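Local coordinates for protein Csm3 (Thermoplasma volcanium, PDB 6AE2) that probably binds crRNA as a RAMP-family subunit of the type III-A CRISPR-Cas effector complex and may cleave target RNA, at residues Trp26-Ile31 against Asp188-Met193. Residues are numbered along the deposited sequence; the frame is centred on the assembly and turned at random.
Sequences WKYNII and DNEEEM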
loop_
_atom_site.group_PDB
_atom_site.type_symbol
_atom_site.label_atom_id
_atom_site.label_comp_id
_atom_site.label_asym_id
_atom_site.label_seq_id
_atom_site.Cartn_x
_atom_site.Cartn_y
_atom_site.Cartn_z
ATOM N N TRP A 26 -0.191 32.154 -21.276
ATOM C CA TRP A 26 -0.346 30.707 -21.270
ATOM C C TRP A 26 0.248 30.094 -22.532
ATOM O O TRP A 26 0.081 30.621 -23.636
ATOM C CB TRP A 26 -1.830 30.358 -21.145
ATOM C CG TRP A 26 -2.201 28.918 -21.346
ATOM C CD1 TRP A 26 -2.177 27.925 -20.409
ATOM C CD2 TRP A 26 -2.705 28.324 -22.548
ATOM N NE1 TRP A 26 -2.616 26.744 -20.960
ATOM C CE2 TRP A 26 -2.946 26.962 -22.272
ATOM C CE3 TRP A 26 -2.964 28.807 -23.833
ATOM C CZ2 TRP A 26 -3.436 26.082 -23.236
ATOM C CZ3 TRP A 26 -3.450 27.929 -24.788
ATOM C CH2 TRP A 26 -3.679 26.582 -24.484
ATOM N N LYS A 27 0.960 28.981 -22.357
ATOM C CA LYS A 27 1.548 28.238 -23.469
ATOM C C LYS A 27 0.691 27.038 -23.858
ATOM O O LYS A 27 0.190 26.964 -24.983
ATOM C CB LYS A 27 2.964 27.767 -23.112
ATOM C CG LYS A 27 3.993 28.866 -23.014
ATOM C CD LYS A 27 5.407 28.326 -23.187
ATOM C CE LYS A 27 5.670 27.906 -24.624
ATOM N NZ LYS A 27 7.104 28.053 -24.999
ATOM N N TYR A 28 0.522 26.091 -22.938
ATOM C CA TYR A 28 -0.201 24.859 -23.217
ATOM C C TYR A 28 -0.495 24.152 -21.904
ATOM O O TYR A 28 0.101 24.453 -20.866
ATOM C CB TYR A 28 0.591 23.937 -24.151
ATOM C CG TYR A 28 2.059 23.801 -23.800
ATOM C CD1 TYR A 28 2.499 22.852 -22.888
ATOM C CD2 TYR A 28 3.007 24.631 -24.382
ATOM C CE1 TYR A 28 3.844 22.734 -22.573
ATOM C CE2 TYR A 28 4.346 24.519 -24.081
ATOM C CZ TYR A 28 4.762 23.573 -23.175
ATOM O OH TYR A 28 6.102 23.476 -22.879
ATOM N N ASN A 29 -1.433 23.213 -21.965
ATOM C CA ASN A 29 -1.654 22.258 -20.893
ATOM C C ASN A 29 -0.983 20.939 -21.251
ATOM O O ASN A 29 -0.969 20.535 -22.418
ATOM C CB ASN A 29 -3.146 22.021 -20.641
ATOM C CG ASN A 29 -3.905 23.300 -20.358
ATOM O OD1 ASN A 29 -3.445 24.155 -19.599
ATOM N ND2 ASN A 29 -5.081 23.434 -20.957
ATOM N N ILE A 30 -0.416 20.283 -20.245
ATOM C CA ILE A 30 0.089 18.923 -20.381
ATOM C C ILE A 30 -0.933 17.996 -19.742
ATOM O O ILE A 30 -1.282 18.160 -18.566
ATOM C CB ILE A 30 1.470 18.760 -19.731
ATOM C CG1 ILE A 30 2.508 19.631 -20.438
ATOM C CG2 ILE A 30 1.898 17.304 -19.763
ATOM C CD1 ILE A 30 3.742 19.901 -19.606
ATOM N N ILE A 31 -1.424 17.030 -20.513
ATOM C CA ILE A 31 -2.458 16.106 -20.064
ATOM C C ILE A 31 -1.813 14.756 -19.796
ATOM O O ILE A 31 -1.067 14.238 -20.636
ATOM C CB ILE A 31 -3.591 15.981 -21.096
ATOM C CG1 ILE A 31 -4.110 17.363 -21.503
ATOM C CG2 ILE A 31 -4.721 15.136 -20.541
ATOM C CD1 ILE A 31 -4.466 18.253 -20.338
ATOM N N ASP A 188 7.789 29.665 -17.046
ATOM C CA ASP A 188 7.733 28.497 -16.183
ATOM C C ASP A 188 8.772 27.466 -16.609
ATOM O O ASP A 188 9.074 27.312 -17.795
ATOM C CB ASP A 188 6.341 27.866 -16.221
ATOM C CG ASP A 188 5.360 28.558 -15.302
ATOM O OD1 ASP A 188 5.805 29.266 -14.374
ATOM O OD2 ASP A 188 4.139 28.390 -15.508
ATOM N N ASN A 189 9.316 26.756 -15.621
ATOM C CA ASN A 189 10.284 25.688 -15.870
ATOM C C ASN A 189 9.513 24.376 -15.945
ATOM O O ASN A 189 9.291 23.699 -14.939
ATOM C CB ASN A 189 11.356 25.665 -14.787
ATOM C CG ASN A 189 12.575 24.855 -15.190
ATOM O OD1 ASN A 189 12.476 23.915 -15.977
ATOM N ND2 ASN A 189 13.735 25.226 -14.659
ATOM N N GLU A 190 9.097 24.017 -17.162
ATOM C CA GLU A 190 8.289 22.817 -17.363
ATOM C C GLU A 190 9.002 21.573 -16.848
ATOM O O GLU A 190 8.396 20.726 -16.181
ATOM C CB GLU A 190 7.948 22.667 -18.846
ATOM C CG GLU A 190 7.193 21.394 -19.188
ATOM C CD GLU A 190 7.369 20.983 -20.637
ATOM O OE1 GLU A 190 6.952 21.749 -21.529
ATOM O OE2 GLU A 190 7.924 19.890 -20.883
ATOM N N GLU A 191 10.298 21.451 -17.144
ATOM C CA GLU A 191 11.038 20.256 -16.752
ATOM C C GLU A 191 11.111 20.124 -15.234
ATOM O O GLU A 191 11.031 19.012 -14.695
ATOM C CB GLU A 191 12.440 20.287 -17.361
ATOM C CG GLU A 191 13.422 19.314 -16.730
ATOM C CD GLU A 191 14.730 19.233 -17.491
ATOM O OE1 GLU A 191 15.794 19.137 -16.843
ATOM O OE2 GLU A 191 14.692 19.267 -18.739
ATOM N N GLU A 192 11.253 21.246 -14.524
ATOM C CA GLU A 192 11.301 21.192 -13.066
ATOM C C GLU A 192 9.941 20.832 -12.479
ATOM O O GLU A 192 9.864 20.110 -11.476
ATOM C CB GLU A 192 11.791 22.528 -12.506
ATOM C CG GLU A 192 13.301 22.698 -12.525
ATOM C CD GLU A 192 14.019 21.660 -11.683
ATOM O OE1 GLU A 192 13.691 21.533 -10.485
ATOM O OE2 GLU A 192 14.913 20.974 -12.221
ATOM N N MET A 193 8.859 21.321 -13.088
ATOM C CA MET A 193 7.524 21.036 -12.569
ATOM C C MET A 193 7.164 19.567 -12.749
ATOM O O MET A 193 6.639 18.929 -11.828
ATOM C CB MET A 193 6.493 21.929 -13.254
ATOM C CG MET A 193 6.625 23.400 -12.913
ATOM S SD MET A 193 5.236 24.335 -13.562
ATOM C CE MET A 193 5.847 24.622 -15.213
#
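Y28 and E190 carry the polar half of this contact: the phenol OH of Y28 donates a hydrogen bond to OE1 of E190. The carboxylate oxygen sits at the edge of the ring, in its plane. The two side chains cross at about a right angle, and the carboxylate plane is turned 80° from that of the ring. In Y28, chi1 of 45° sets CG between the backbone N and the carbonyl carbon, and the length of the ring then carries OH to the glutamate. On the helix side, chi1 of 176° turns CG of E190 away from its backbone N, and the chain stays extended to the carboxylate. K229, on strand 220-230, makes a weak, long ion pair with the same OE1.

Apolar packing comes from I30, two residues along the same strand. Its CD1 lies 3.8 Å from CG of E190, so the aliphatic part of the glutamate rests on the isoleucine while its acid end goes to the tyrosine.

In the fold, the start of helix 190-205 meets strand 26-38, which is paired between strands 175-185 and 220-230 in the antiparallel sheet of this RAMP protein. K27 and Y28 both face I184, forming a classic beta bulge.

Within each segment a side chain closes a local bond. N189 is the helix N-cap, its OD1 accepting from E192 N at 3.3 Å. At the strand's beginning, W26 NE1 donates to N29 OD1 over 3.0 Å, approaching from above the amide plane; S183 also bonds to that oxygen.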